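Local coordinates for protein alcohol oxidase (PDB 6F74) that binds FAD covalently and, as a VAO-type flavoprotein oxidase, probably oxidises alcohol substrates with molecular oxygen as electron acceptor, at residues A[96-100]-A[155-159]; A[99-104]-A[429-433]; A[160-164]-A[541-545]; A[551-556]-A[580-585]. All blocks are in the same frame, centred on the assembly; numbering follows the deposited sequence.

In the fold
From the N terminus, the loop after helix 88-93 begins two closures. Interaction 1 joins 96-100 to 155-159, spanning 54 intervening residues; interaction 2 starts from the overlapping 99-104, shares Asn-99 and Tyr-100, and spans 324 residues to reach 429-433, just ahead of edge strand 435-440 of the seven-stranded antiparallel sheet. Interaction 3 follows interaction 1 in series but crosses interaction 2, running from 160-164 to 541-545; Leu-161 touches Tyr-100 and Ser-433. Interaction 4, between 551-556 and 580-585, closes a short C-terminal loop and meets interaction 3 through Met-541 on Phe-555. Interactions 1 to 3 thus tie the FAD-binding loop to the seven-stranded sheet and the berberine-like region, whereas interaction 4 lies within the C-terminal part.

Interaction 1: residues A[96-100]-A[155-159]; sequences IGRNY and SSTGH. With FAD (flavin-adenine dinucleotide), chain I.
Residues 96-100 are irregular, extended at Gly-97 and Arg-98, turning at Asn-99 (phi/psi -61/-50); 155-159 leave strand 152-155 and reach positive phi at Gly-158 (70/20). They run in the same sense: CA of Arg-98 is 4.9 Å from CA of Gly-158, CA of Asn-99 5.2 Å from CA of His-159. A CB on Gly-158 would clash with Gly-97 O. Asn-99 N makes a weak 3.3 Å hydrogen bond to Gly-158 O, and water 3 links Tyr-100 N to that oxygen, 2.7 Å from each. Water 2 joins Arg-98 NH1 (3.0 Å) to Ser-155 OG (2.6 Å), while the guanidinium salt-bridges Asp-166 and Glu-172. Asn-99 CB sits 4.3 Å from the His-159 ring centroid, an off-centre CH-pi contact. His-159 (chi1 -100°) bonds covalently through ND1 to FAD C8M (1.6 Å), and its NE2 is hydrogen-bonded to Ser-233 OG. Thr-157 N and Gly-158 N donate to FAD O2A (2.8 and 3.1 Å). A pyrophosphate-binding loop ending in an 8alpha-histidyl flavin bond is characteristic of covalent VAO-type oxidases.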
# COMPACT_ATOMS: atom_id res chain seq x y z
N ILE A 96 -4.45 -8.02 15.38
CA ILE A 96 -3.80 -6.71 15.41
C ILE A 96 -2.30 -6.80 15.04
O ILE A 96 -1.48 -5.97 15.45
CB ILE A 96 -4.00 -5.97 16.73
CG1 ILE A 96 -3.48 -6.81 17.89
CG2 ILE A 96 -5.49 -5.68 16.93
CD1 ILE A 96 -3.28 -6.02 19.16
N GLY A 97 -1.97 -7.81 14.26
CA GLY A 97 -0.64 -7.90 13.68
C GLY A 97 -0.52 -6.93 12.53
O GLY A 97 -1.44 -6.85 11.68
N ARG A 98 0.59 -6.19 12.50
CA ARG A 98 0.81 -5.15 11.54
C ARG A 98 2.16 -5.29 10.84
O ARG A 98 3.21 -5.34 11.48
CB ARG A 98 0.76 -3.80 12.25
CG ARG A 98 -0.62 -3.48 12.82
CD ARG A 98 -1.57 -3.02 11.76
NE ARG A 98 -2.91 -2.80 12.28
CZ ARG A 98 -3.83 -3.75 12.51
NH1 ARG A 98 -3.56 -5.03 12.30
NH2 ARG A 98 -5.02 -3.41 13.03
N ASN A 99 2.13 -5.40 9.51
CA ASN A 99 3.37 -5.48 8.74
C ASN A 99 4.22 -4.20 8.94
O ASN A 99 5.40 -4.28 9.22
CB ASN A 99 3.05 -5.65 7.27
CG ASN A 99 2.93 -7.08 6.86
OD1 ASN A 99 3.69 -7.54 6.04
ND2 ASN A 99 1.97 -7.80 7.43
N TYR A 100 3.60 -3.05 8.78
CA TYR A 100 4.24 -1.79 8.98
C TYR A 100 3.54 -1.03 10.14
O TYR A 100 2.77 -0.13 9.91
CB TYR A 100 4.17 -1.00 7.70
CG TYR A 100 4.86 -1.68 6.53
CD1 TYR A 100 6.23 -1.90 6.52
CD2 TYR A 100 4.12 -2.06 5.42
CE1 TYR A 100 6.85 -2.52 5.44
CE2 TYR A 100 4.73 -2.64 4.31
CZ TYR A 100 6.08 -2.89 4.31
OH TYR A 100 6.62 -3.48 3.20
N SER A 155 -10.16 -4.32 8.94
CA SER A 155 -8.86 -4.86 8.51
C SER A 155 -9.07 -6.12 7.70
O SER A 155 -9.73 -7.04 8.16
CB SER A 155 -8.00 -5.12 9.72
OG SER A 155 -6.71 -5.57 9.37
N SER A 156 -8.54 -6.14 6.47
CA SER A 156 -8.41 -7.41 5.72
C SER A 156 -7.13 -8.14 6.07
O SER A 156 -7.16 -9.35 6.22
CB SER A 156 -8.48 -7.17 4.22
OG SER A 156 -9.80 -6.77 3.85
N THR A 157 -6.02 -7.40 6.20
CA THR A 157 -4.69 -7.98 6.44
C THR A 157 -3.76 -7.26 7.45
O THR A 157 -2.76 -7.85 7.88
CB THR A 157 -3.88 -8.07 5.11
OG1 THR A 157 -3.55 -6.75 4.66
CG2 THR A 157 -4.69 -8.84 4.02
N GLY A 158 -4.04 -6.01 7.81
CA GLY A 158 -3.12 -5.21 8.60
C GLY A 158 -1.84 -4.76 7.89
O GLY A 158 -0.88 -4.36 8.53
N HIS A 159 -1.87 -4.77 6.56
CA HIS A 159 -0.72 -4.30 5.78
C HIS A 159 -0.54 -2.80 5.80
O HIS A 159 0.53 -2.35 5.44
CB HIS A 159 -0.80 -4.75 4.29
CG HIS A 159 0.05 -5.94 4.00
ND1 HIS A 159 1.43 -5.88 3.82
CD2 HIS A 159 -0.27 -7.26 4.05
CE1 HIS A 159 1.87 -7.12 3.61
NE2 HIS A 159 0.87 -7.96 3.77
PA FAD I . -5.42 -3.36 5.56
O1A FAD I . -4.48 -2.76 6.60
O2A FAD I . -6.15 -4.61 5.96
O5B FAD I . -6.46 -2.24 5.16
C5B FAD I . -6.00 -1.08 4.52
C4B FAD I . -7.11 -0.04 4.52
O4B FAD I . -8.16 -0.58 3.73
C3B FAD I . -7.73 0.28 5.86
O3B FAD I . -8.22 1.62 5.78
C2B FAD I . -8.92 -0.64 5.95
O2B FAD I . -10.03 -0.11 6.68
C1B FAD I . -9.34 -0.75 4.51
N9A FAD I . -9.96 -2.01 4.10
C8A FAD I . -9.35 -3.20 4.00
N7A FAD I . -10.21 -4.14 3.57
C5A FAD I . -11.38 -3.53 3.38
C6A FAD I . -12.69 -3.98 2.91
N6A FAD I . -12.83 -5.28 2.58
N1A FAD I . -13.69 -3.05 2.85
C2A FAD I . -13.47 -1.76 3.20
N3A FAD I . -12.27 -1.28 3.62
C4A FAD I . -11.21 -2.13 3.72
N1 FAD I . 1.02 -1.68 -2.58
C2 FAD I . 1.25 -1.64 -3.91
O2 FAD I . 0.60 -0.82 -4.61
N3 FAD I . 2.13 -2.46 -4.51
C4 FAD I . 2.87 -3.35 -3.83
O4 FAD I . 3.71 -4.10 -4.39
C4X FAD I . 2.70 -3.45 -2.37
N5 FAD I . 3.42 -4.32 -1.63
C5X FAD I . 3.23 -4.40 -0.29
C6 FAD I . 3.97 -5.31 0.46
C7 FAD I . 3.80 -5.44 1.82
C7M FAD I . 4.70 -6.47 2.48
C8 FAD I . 2.79 -4.60 2.52
C8M FAD I . 2.51 -4.71 4.01
C9 FAD I . 2.07 -3.66 1.79
C9A FAD I . 2.23 -3.52 0.40
N10 FAD I . 1.49 -2.60 -0.39
C10 FAD I . 1.71 -2.54 -1.77
C1' FAD I . 0.54 -1.63 0.20
C2' FAD I . -0.92 -1.92 0.19
O2' FAD I . -1.42 -1.55 -1.09
C3' FAD I . -1.62 -1.04 1.24
O3' FAD I . -0.98 -1.15 2.53
C4' FAD I . -3.10 -1.38 1.37
O4' FAD I . -3.70 -0.52 2.35
C5' FAD I . -3.30 -2.84 1.74
O5' FAD I . -4.69 -3.13 1.84
P FAD I . -5.02 -4.30 2.85
O1P FAD I . -4.13 -5.48 2.57
O2P FAD I . -6.50 -4.47 2.82
O3P FAD I . -4.53 -3.62 4.23
O HOH W 1 -0.35 -7.53 9.15
O HOH W 2 -5.47 -6.99 11.13
O HOH W 3 0.94 -2.38 8.94

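Interaction 2: residues A[99-104]-A[429-433]; sequences NYPYNI and VGSTS. With NAG (2-acetamido-2-deoxy-beta-D-glucopyranose), chain E; FAD (flavin-adenine dinucleotide), chain I.
Gly-430 N donates to Asn-99 O at 2.6 Å. One further on in both segments, Tyr-100 CA lies 3.3 Å from Ser-431 O in a CA-H...O contact, and then Thr-432 OG1 is 2.9 Å from Pro-101 O, so both loops advance together. Water 4 donates to Tyr-100 O (2.7 Å) and accepts from Ser-433 N (3.0 Å), and water 5 accepts from Ile-104 N (3.0 Å) and sits 2.5 Å from Thr-432 OG1. At Gly-430, phi/psi of 94/4 would jam a CB against the preceding carbonyl. This seam joins the loop after helix 88-93 to that between helix 415-422 and strand 435-440, running from the dimethylbenzene edge of the flavin, where Tyr-100 CE2 approaches FAD C8M (3.1 Å) and Val-429 CG1 approaches FAD C7M (3.9 Å), to an N-glycosylation site: Asn-103 ND2 is bonded to NAG C1 (1.4 Å). Tyr-100, chi1 m, rests its CZ 3.9 Å from Val-429 CG1. Farther out, Tyr-102 O meets Thr-432 CG2 (3.4 Å).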
# COMPACT_ATOMS: atom_id res chain seq x y z
N ASN A 99 2.13 -5.40 9.51
CA ASN A 99 3.37 -5.48 8.74
C ASN A 99 4.22 -4.20 8.94
O ASN A 99 5.40 -4.28 9.22
CB ASN A 99 3.05 -5.65 7.27
CG ASN A 99 2.93 -7.08 6.86
OD1 ASN A 99 3.69 -7.54 6.04
ND2 ASN A 99 1.97 -7.80 7.43
N TYR A 100 3.60 -3.05 8.78
CA TYR A 100 4.24 -1.79 8.98
C TYR A 100 3.54 -1.03 10.14
O TYR A 100 2.77 -0.13 9.91
CB TYR A 100 4.17 -1.00 7.70
CG TYR A 100 4.86 -1.68 6.53
CD1 TYR A 100 6.23 -1.90 6.52
CD2 TYR A 100 4.12 -2.06 5.42
CE1 TYR A 100 6.85 -2.52 5.44
CE2 TYR A 100 4.73 -2.64 4.31
CZ TYR A 100 6.08 -2.89 4.31
OH TYR A 100 6.62 -3.48 3.20
N PRO A 101 3.82 -1.41 11.38
CA PRO A 101 3.06 -0.86 12.51
C PRO A 101 3.22 0.64 12.61
O PRO A 101 4.35 1.13 12.55
CB PRO A 101 3.69 -1.56 13.72
CG PRO A 101 5.03 -1.99 13.27
CD PRO A 101 4.84 -2.39 11.84
N TYR A 102 2.11 1.36 12.72
CA TYR A 102 2.12 2.81 12.56
C TYR A 102 2.80 3.49 13.78
O TYR A 102 3.43 4.54 13.66
CB TYR A 102 0.70 3.36 12.31
CG TYR A 102 0.70 4.86 12.13
CD1 TYR A 102 1.22 5.43 10.99
CD2 TYR A 102 0.26 5.71 13.14
CE1 TYR A 102 1.26 6.80 10.82
CE2 TYR A 102 0.30 7.09 12.99
CZ TYR A 102 0.81 7.62 11.82
OH TYR A 102 0.85 8.98 11.66
N ASN A 103 2.68 2.86 14.95
CA ASN A 103 3.21 3.38 16.20
C ASN A 103 3.47 2.20 17.12
O ASN A 103 2.53 1.71 17.77
CB ASN A 103 2.23 4.35 16.83
CG ASN A 103 2.85 5.20 17.93
OD1 ASN A 103 4.07 5.21 18.12
ND2 ASN A 103 1.99 5.92 18.66
N ILE A 104 4.72 1.76 17.17
CA ILE A 104 5.13 0.62 18.01
C ILE A 104 5.12 1.08 19.47
O ILE A 104 6.09 1.70 19.96
CB ILE A 104 6.52 0.07 17.59
CG1 ILE A 104 6.50 -0.44 16.14
CG2 ILE A 104 6.99 -1.06 18.50
CD1 ILE A 104 7.85 -0.86 15.58
N VAL A 429 9.61 -7.06 7.06
CA VAL A 429 8.70 -5.96 7.41
C VAL A 429 8.86 -5.67 8.92
O VAL A 429 9.90 -5.99 9.50
CB VAL A 429 7.23 -6.32 7.08
CG1 VAL A 429 7.05 -6.45 5.57
CG2 VAL A 429 6.81 -7.61 7.77
N GLY A 430 7.87 -5.07 9.57
CA GLY A 430 7.88 -4.86 11.01
C GLY A 430 8.43 -3.54 11.53
O GLY A 430 8.53 -3.33 12.78
N SER A 431 8.76 -2.62 10.61
CA SER A 431 9.10 -1.25 11.00
C SER A 431 8.02 -0.25 10.62
O SER A 431 7.24 -0.48 9.66
CB SER A 431 10.43 -0.82 10.40
OG SER A 431 11.46 -1.59 10.92
N THR A 432 8.00 0.87 11.33
CA THR A 432 7.15 2.00 10.99
C THR A 432 7.58 2.61 9.65
O THR A 432 8.76 2.76 9.35
CB THR A 432 7.19 3.09 12.10
OG1 THR A 432 6.73 2.53 13.33
CG2 THR A 432 6.28 4.28 11.77
N SER A 433 6.58 2.95 8.84
CA SER A 433 6.82 3.58 7.54
C SER A 433 6.69 5.08 7.69
O SER A 433 5.69 5.57 8.24
CB SER A 433 5.80 3.09 6.51
OG SER A 433 6.22 3.53 5.25
C1 NAG E . 2.37 6.82 19.70
C2 NAG E . 1.81 8.19 19.30
C3 NAG E . 2.05 9.20 20.42
C4 NAG E . 1.49 8.71 21.74
C5 NAG E . 2.04 7.33 22.04
C6 NAG E . 1.40 6.67 23.24
C7 NAG E . 1.74 8.99 16.95
C8 NAG E . 2.51 9.62 15.84
N2 NAG E . 2.41 8.75 18.10
O3 NAG E . 1.42 10.43 20.09
O4 NAG E . 1.83 9.65 22.76
O5 NAG E . 1.74 6.48 20.94
O6 NAG E . -0.02 6.51 23.03
O7 NAG E . 0.56 8.71 16.77
PA FAD I . -5.42 -3.36 5.56
O1A FAD I . -4.48 -2.76 6.60
O2A FAD I . -6.15 -4.61 5.96
O5B FAD I . -6.46 -2.24 5.16
C5B FAD I . -6.00 -1.08 4.52
C4B FAD I . -7.11 -0.04 4.52
O4B FAD I . -8.16 -0.58 3.73
C3B FAD I . -7.73 0.28 5.86
O3B FAD I . -8.22 1.62 5.78
C2B FAD I . -8.92 -0.64 5.95
O2B FAD I . -10.03 -0.11 6.68
C1B FAD I . -9.34 -0.75 4.51
N9A FAD I . -9.96 -2.01 4.10
C8A FAD I . -9.35 -3.20 4.00
N7A FAD I . -10.21 -4.14 3.57
C5A FAD I . -11.38 -3.53 3.38
C6A FAD I . -12.69 -3.98 2.91
N6A FAD I . -12.83 -5.28 2.58
N1A FAD I . -13.69 -3.05 2.85
C2A FAD I . -13.47 -1.76 3.20
N3A FAD I . -12.27 -1.28 3.62
C4A FAD I . -11.21 -2.13 3.72
N1 FAD I . 1.02 -1.68 -2.58
C2 FAD I . 1.25 -1.64 -3.91
O2 FAD I . 0.60 -0.82 -4.61
N3 FAD I . 2.13 -2.46 -4.51
C4 FAD I . 2.87 -3.35 -3.83
O4 FAD I . 3.71 -4.10 -4.39
C4X FAD I . 2.70 -3.45 -2.37
N5 FAD I . 3.42 -4.32 -1.63
C5X FAD I . 3.23 -4.40 -0.29
C6 FAD I . 3.97 -5.31 0.46
C7 FAD I . 3.80 -5.44 1.82
C7M FAD I . 4.70 -6.47 2.48
C8 FAD I . 2.79 -4.60 2.52
C8M FAD I . 2.51 -4.71 4.01
C9 FAD I . 2.07 -3.66 1.79
C9A FAD I . 2.23 -3.52 0.40
N10 FAD I . 1.49 -2.60 -0.39
C10 FAD I . 1.71 -2.54 -1.77
C1' FAD I . 0.54 -1.63 0.20
C2' FAD I . -0.92 -1.92 0.19
O2' FAD I . -1.42 -1.55 -1.09
C3' FAD I . -1.62 -1.04 1.24
O3' FAD I . -0.98 -1.15 2.53
C4' FAD I . -3.10 -1.38 1.37
O4' FAD I . -3.70 -0.52 2.35
C5' FAD I . -3.30 -2.84 1.74
O5' FAD I . -4.69 -3.13 1.84
P FAD I . -5.02 -4.30 2.85
O1P FAD I . -4.13 -5.48 2.57
O2P FAD I . -6.50 -4.47 2.82
O3P FAD I . -4.53 -3.62 4.23
O HOH W 4 3.62 2.36 9.13
O HOH W 5 6.78 3.43 15.68

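Interaction 3: residues A[160-164]-A[541-545]; sequences DLLGR and MNEGD. With FAD (flavin-adenine dinucleotide), chain I.
This contact lines the FAD pocket where the ribityl chain passes between the FAD-binding region and the berberine-like C-terminal region. The closest CA atoms, of Leu-161 and Glu-543, are 6.8 Å apart. Within 160-164 an Asx turn sets the shape: Asp-160 OD2 accepts from Leu-162 N (2.9 Å) and also from Arg-164 N (3.1 Å), with Gly-163 at positive phi (71/18). The other carboxylate oxygen, Asp-160 OD1, forms a salt bridge with Arg-164 NH2 (2.7 Å), fixing the guanidinium. The same NH2 of Arg-164 crosses to Asn-542 OD1 (3.0 Å, 152°), and water 7 adds a second link, 2.7 Å from Arg-164 NH1 and 2.9 Å from Asn-542 OD1. The Asn-542 amide nitrogen instead donates to Gly-239 O and Tyr-540 OH. Water 6 joins Leu-161 N (3.1 Å), Asn-542 O (2.7 Å) and FAD O3' (2.7 Å). The leucine methyls rest on backbone carbonyls, Leu-162 CD2 3.3 Å from Met-541 O and Leu-161 CD1 3.6 Å from Asn-542 O, while Leu-161 CD2 is 4.0 Å from the aliphatic Glu-543 CG. Glu-543, whose OE1 is hydrogen-bonded to His-246, brings its OE2 to 3.6 Å from FAD C10. With Asp-160 N donating to FAD O1A (3.0 Å) and Arg-164 O accepting from FAD O3B (2.8 Å), the arrangement is that of an FAD-binding loop in a PCMH-type flavoprotein, closed over by its C-terminal region.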
# COMPACT_ATOMS: atom_id res chain seq x y z
N ASP A 160 -1.56 -2.01 6.16
CA ASP A 160 -1.50 -0.59 5.96
C ASP A 160 -0.26 0.08 6.58
O ASP A 160 0.20 -0.33 7.66
CB ASP A 160 -2.72 0.13 6.52
CG ASP A 160 -3.03 1.39 5.77
OD1 ASP A 160 -3.42 1.27 4.60
OD2 ASP A 160 -2.88 2.49 6.34
N LEU A 161 0.23 1.09 5.88
CA LEU A 161 1.39 1.88 6.29
C LEU A 161 1.03 3.15 7.06
O LEU A 161 1.89 3.73 7.72
CB LEU A 161 2.21 2.31 5.06
CG LEU A 161 3.02 1.28 4.24
CD1 LEU A 161 2.16 0.36 3.38
CD2 LEU A 161 3.98 2.05 3.33
N LEU A 162 -0.25 3.56 6.98
CA LEU A 162 -0.74 4.84 7.49
C LEU A 162 -1.70 4.77 8.70
O LEU A 162 -2.33 5.78 9.08
CB LEU A 162 -1.41 5.59 6.34
CG LEU A 162 -0.56 6.43 5.38
CD1 LEU A 162 0.44 5.58 4.64
CD2 LEU A 162 -1.51 7.09 4.39
N GLY A 163 -1.82 3.60 9.33
CA GLY A 163 -2.79 3.46 10.46
C GLY A 163 -4.26 3.47 10.07
O GLY A 163 -5.10 3.70 10.93
N ARG A 164 -4.59 3.23 8.80
CA ARG A 164 -5.99 3.28 8.31
C ARG A 164 -6.81 2.04 8.65
O ARG A 164 -8.03 2.04 8.53
CB ARG A 164 -6.05 3.55 6.81
CG ARG A 164 -5.41 4.87 6.40
CD ARG A 164 -5.43 5.15 4.91
NE ARG A 164 -4.83 4.03 4.21
CZ ARG A 164 -4.92 3.79 2.91
NH1 ARG A 164 -5.54 4.61 2.08
NH2 ARG A 164 -4.35 2.68 2.44
N MET A 541 -1.56 7.51 -2.06
CA MET A 541 -2.09 7.37 -0.70
C MET A 541 -1.58 6.11 0.02
O MET A 541 -1.21 6.17 1.19
CB MET A 541 -3.61 7.46 -0.69
CG MET A 541 -4.35 6.31 -1.33
SD MET A 541 -6.14 6.62 -1.31
CE MET A 541 -6.22 7.57 -2.84
N ASN A 542 -1.53 4.99 -0.70
CA ASN A 542 -1.19 3.69 -0.09
C ASN A 542 0.24 3.61 0.39
O ASN A 542 0.54 2.87 1.35
CB ASN A 542 -1.44 2.53 -1.08
CG ASN A 542 -2.90 2.23 -1.30
OD1 ASN A 542 -3.76 2.68 -0.54
ND2 ASN A 542 -3.19 1.44 -2.34
N GLU A 543 1.12 4.35 -0.29
CA GLU A 543 2.53 4.43 0.07
C GLU A 543 2.88 5.91 -0.06
O GLU A 543 3.43 6.36 -1.07
CB GLU A 543 3.41 3.54 -0.81
CG GLU A 543 3.23 2.03 -0.56
CD GLU A 543 3.88 1.13 -1.61
OE1 GLU A 543 3.96 1.56 -2.78
OE2 GLU A 543 4.32 -0.04 -1.33
N GLY A 544 2.54 6.64 0.99
CA GLY A 544 2.58 8.08 0.95
C GLY A 544 2.60 8.72 2.31
O GLY A 544 2.68 8.05 3.34
N ASP A 545 2.56 10.05 2.30
CA ASP A 545 2.85 10.86 3.49
C ASP A 545 1.56 11.23 4.18
O ASP A 545 0.91 12.18 3.81
CB ASP A 545 3.58 12.14 3.07
CG ASP A 545 4.05 12.98 4.25
OD1 ASP A 545 3.83 12.61 5.41
OD2 ASP A 545 4.70 14.03 4.02
PA FAD I . -5.42 -3.36 5.56
O1A FAD I . -4.48 -2.76 6.60
O2A FAD I . -6.15 -4.61 5.96
O5B FAD I . -6.46 -2.24 5.16
C5B FAD I . -6.00 -1.08 4.52
C4B FAD I . -7.11 -0.04 4.52
O4B FAD I . -8.16 -0.58 3.73
C3B FAD I . -7.73 0.28 5.86
O3B FAD I . -8.22 1.62 5.78
C2B FAD I . -8.92 -0.64 5.95
O2B FAD I . -10.03 -0.11 6.68
C1B FAD I . -9.34 -0.75 4.51
N9A FAD I . -9.96 -2.01 4.10
C8A FAD I . -9.35 -3.20 4.00
N7A FAD I . -10.21 -4.14 3.57
C5A FAD I . -11.38 -3.53 3.38
C6A FAD I . -12.69 -3.98 2.91
N6A FAD I . -12.83 -5.28 2.58
N1A FAD I . -13.69 -3.05 2.85
C2A FAD I . -13.47 -1.76 3.20
N3A FAD I . -12.27 -1.28 3.62
C4A FAD I . -11.21 -2.13 3.72
N1 FAD I . 1.02 -1.68 -2.58
C2 FAD I . 1.25 -1.64 -3.91
O2 FAD I . 0.60 -0.82 -4.61
N3 FAD I . 2.13 -2.46 -4.51
C4 FAD I . 2.87 -3.35 -3.83
O4 FAD I . 3.71 -4.10 -4.39
C4X FAD I . 2.70 -3.45 -2.37
N5 FAD I . 3.42 -4.32 -1.63
C5X FAD I . 3.23 -4.40 -0.29
C6 FAD I . 3.97 -5.31 0.46
C7 FAD I . 3.80 -5.44 1.82
C7M FAD I . 4.70 -6.47 2.48
C8 FAD I . 2.79 -4.60 2.52
C8M FAD I . 2.51 -4.71 4.01
C9 FAD I . 2.07 -3.66 1.79
C9A FAD I . 2.23 -3.52 0.40
N10 FAD I . 1.49 -2.60 -0.39
C10 FAD I . 1.71 -2.54 -1.77
C1' FAD I . 0.54 -1.63 0.20
C2' FAD I . -0.92 -1.92 0.19
O2' FAD I . -1.42 -1.55 -1.09
C3' FAD I . -1.62 -1.04 1.24
O3' FAD I . -0.98 -1.15 2.53
C4' FAD I . -3.10 -1.38 1.37
O4' FAD I . -3.70 -0.52 2.35
C5' FAD I . -3.30 -2.84 1.74
O5' FAD I . -4.69 -3.13 1.84
P FAD I . -5.02 -4.30 2.85
O1P FAD I . -4.13 -5.48 2.57
O2P FAD I . -6.50 -4.47 2.82
O3P FAD I . -4.53 -3.62 4.23
O HOH W 6 -1.01 1.50 3.10
O HOH W 7 -6.51 3.33 -0.14

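Interaction 4: residues A[551-556]-A[580-585]; sequences YIDAFY and TCVGAE
Thr-580, at positive phi (69/-7), faces one side of helix 551-556; its CA is 7.5 Å from that of Tyr-551. Thr-580 O accepts from Tyr-556 OH at 2.7 Å and lies 3.3 Å from Tyr-551 CE1, while Thr-580 CG2 sits over a face of the Tyr-551 ring and Thr-580 OG1 meets the Phe-555 ring edge, 3.8 Å from CE2. Water 8 donates to both Tyr-556 OH (2.8 Å) and Thr-580 OG1 (3.0 Å). Cys-581, disulfide-bonded to Cys-578, has its CA 3.4 Å from Tyr-556 OH and opens a type II turn ending at Ala-584, whose N donates to Cys-581 O (3.0 Å). Val-582 lays CG2 over the Tyr-556 ring, 3.7 Å from the centroid and 14° off the normal: a CH-pi contact. Gly-583 takes the left-handed corner (88/-4). Glu-585 CD approaches Ile-552 CD1 (3.9 Å), and its OE2 is hydrogen-bonded to Tyr-560. The chemistry is mainly aromatic and aliphatic packing with one direct hydrogen bond, the Tyr-556 hydroxyl giving the Thr-580 carbonyl a partner.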
# COMPACT_ATOMS: atom_id res chain seq x y z
N TYR A 551 -2.11 16.71 2.35
CA TYR A 551 -2.39 15.32 1.93
C TYR A 551 -3.64 15.17 1.10
O TYR A 551 -3.68 14.30 0.28
CB TYR A 551 -2.47 14.33 3.11
CG TYR A 551 -3.79 14.34 3.86
CD1 TYR A 551 -4.91 13.58 3.42
CD2 TYR A 551 -3.95 15.11 5.00
CE1 TYR A 551 -6.13 13.62 4.10
CE2 TYR A 551 -5.16 15.13 5.70
CZ TYR A 551 -6.24 14.41 5.25
OH TYR A 551 -7.43 14.48 5.92
N ILE A 552 -4.67 15.99 1.33
CA ILE A 552 -5.93 15.85 0.57
C ILE A 552 -5.64 16.01 -0.93
O ILE A 552 -6.04 15.18 -1.78
CB ILE A 552 -7.00 16.88 1.06
CG1 ILE A 552 -7.59 16.41 2.38
CG2 ILE A 552 -8.11 17.09 0.01
CD1 ILE A 552 -8.57 17.34 3.11
N ASP A 553 -4.94 17.09 -1.22
CA ASP A 553 -4.47 17.41 -2.58
C ASP A 553 -3.60 16.32 -3.16
O ASP A 553 -3.83 15.83 -4.28
CB ASP A 553 -3.66 18.71 -2.52
CG ASP A 553 -3.99 19.64 -3.61
OD1 ASP A 553 -3.76 19.32 -4.79
OD2 ASP A 553 -4.49 20.73 -3.27
N ALA A 554 -2.60 15.93 -2.39
CA ALA A 554 -1.64 14.89 -2.78
C ALA A 554 -2.36 13.58 -3.11
O ALA A 554 -2.17 13.01 -4.18
CB ALA A 554 -0.64 14.66 -1.68
N PHE A 555 -3.21 13.14 -2.20
CA PHE A 555 -3.80 11.82 -2.26
C PHE A 555 -4.92 11.70 -3.29
O PHE A 555 -4.98 10.73 -4.03
CB PHE A 555 -4.32 11.43 -0.85
CG PHE A 555 -3.24 11.00 0.13
CD1 PHE A 555 -1.87 11.27 -0.06
CD2 PHE A 555 -3.62 10.31 1.30
CE1 PHE A 555 -0.93 10.86 0.88
CE2 PHE A 555 -2.68 9.90 2.22
CZ PHE A 555 -1.32 10.18 2.01
N TYR A 556 -5.79 12.70 -3.34
CA TYR A 556 -7.05 12.66 -4.10
C TYR A 556 -7.12 13.64 -5.27
O TYR A 556 -7.83 13.39 -6.26
CB TYR A 556 -8.22 12.91 -3.12
CG TYR A 556 -8.15 11.98 -1.93
CD1 TYR A 556 -8.30 10.62 -2.08
CD2 TYR A 556 -7.87 12.47 -0.66
CE1 TYR A 556 -8.20 9.76 -0.97
CE2 TYR A 556 -7.78 11.62 0.43
CZ TYR A 556 -7.94 10.26 0.26
OH TYR A 556 -7.85 9.41 1.33
N THR A 580 -6.71 10.04 7.32
CA THR A 580 -6.45 10.53 5.95
C THR A 580 -7.49 10.13 4.91
O THR A 580 -7.41 10.59 3.77
CB THR A 580 -5.06 10.14 5.35
OG1 THR A 580 -5.03 8.76 4.95
CG2 THR A 580 -3.90 10.46 6.28
N CYS A 581 -8.45 9.27 5.26
CA CYS A 581 -9.46 8.83 4.30
C CYS A 581 -10.35 10.02 3.97
O CYS A 581 -10.34 11.05 4.67
CB CYS A 581 -10.27 7.63 4.83
SG CYS A 581 -9.23 6.19 5.17
N VAL A 582 -11.08 9.90 2.87
CA VAL A 582 -11.91 11.00 2.41
C VAL A 582 -12.91 11.34 3.53
O VAL A 582 -13.57 10.43 4.08
CB VAL A 582 -12.62 10.63 1.10
CG1 VAL A 582 -13.73 11.61 0.78
CG2 VAL A 582 -11.61 10.58 -0.04
N GLY A 583 -12.99 12.64 3.86
CA GLY A 583 -13.89 13.10 4.91
C GLY A 583 -13.35 13.10 6.32
O GLY A 583 -14.04 13.57 7.21
N ALA A 584 -12.12 12.61 6.52
CA ALA A 584 -11.54 12.44 7.85
C ALA A 584 -11.31 13.75 8.59
O ALA A 584 -11.27 13.78 9.81
CB ALA A 584 -10.24 11.64 7.77
N GLU A 585 -11.19 14.84 7.83
CA GLU A 585 -11.05 16.18 8.40
C GLU A 585 -12.25 16.68 9.19
O GLU A 585 -12.15 17.71 9.88
CB GLU A 585 -10.70 17.20 7.29
CG GLU A 585 -11.81 17.48 6.27
CD GLU A 585 -11.84 16.54 5.08
OE1 GLU A 585 -11.30 15.37 5.12
OE2 GLU A 585 -12.42 17.01 4.07
O HOH W 8 -6.37 7.43 2.67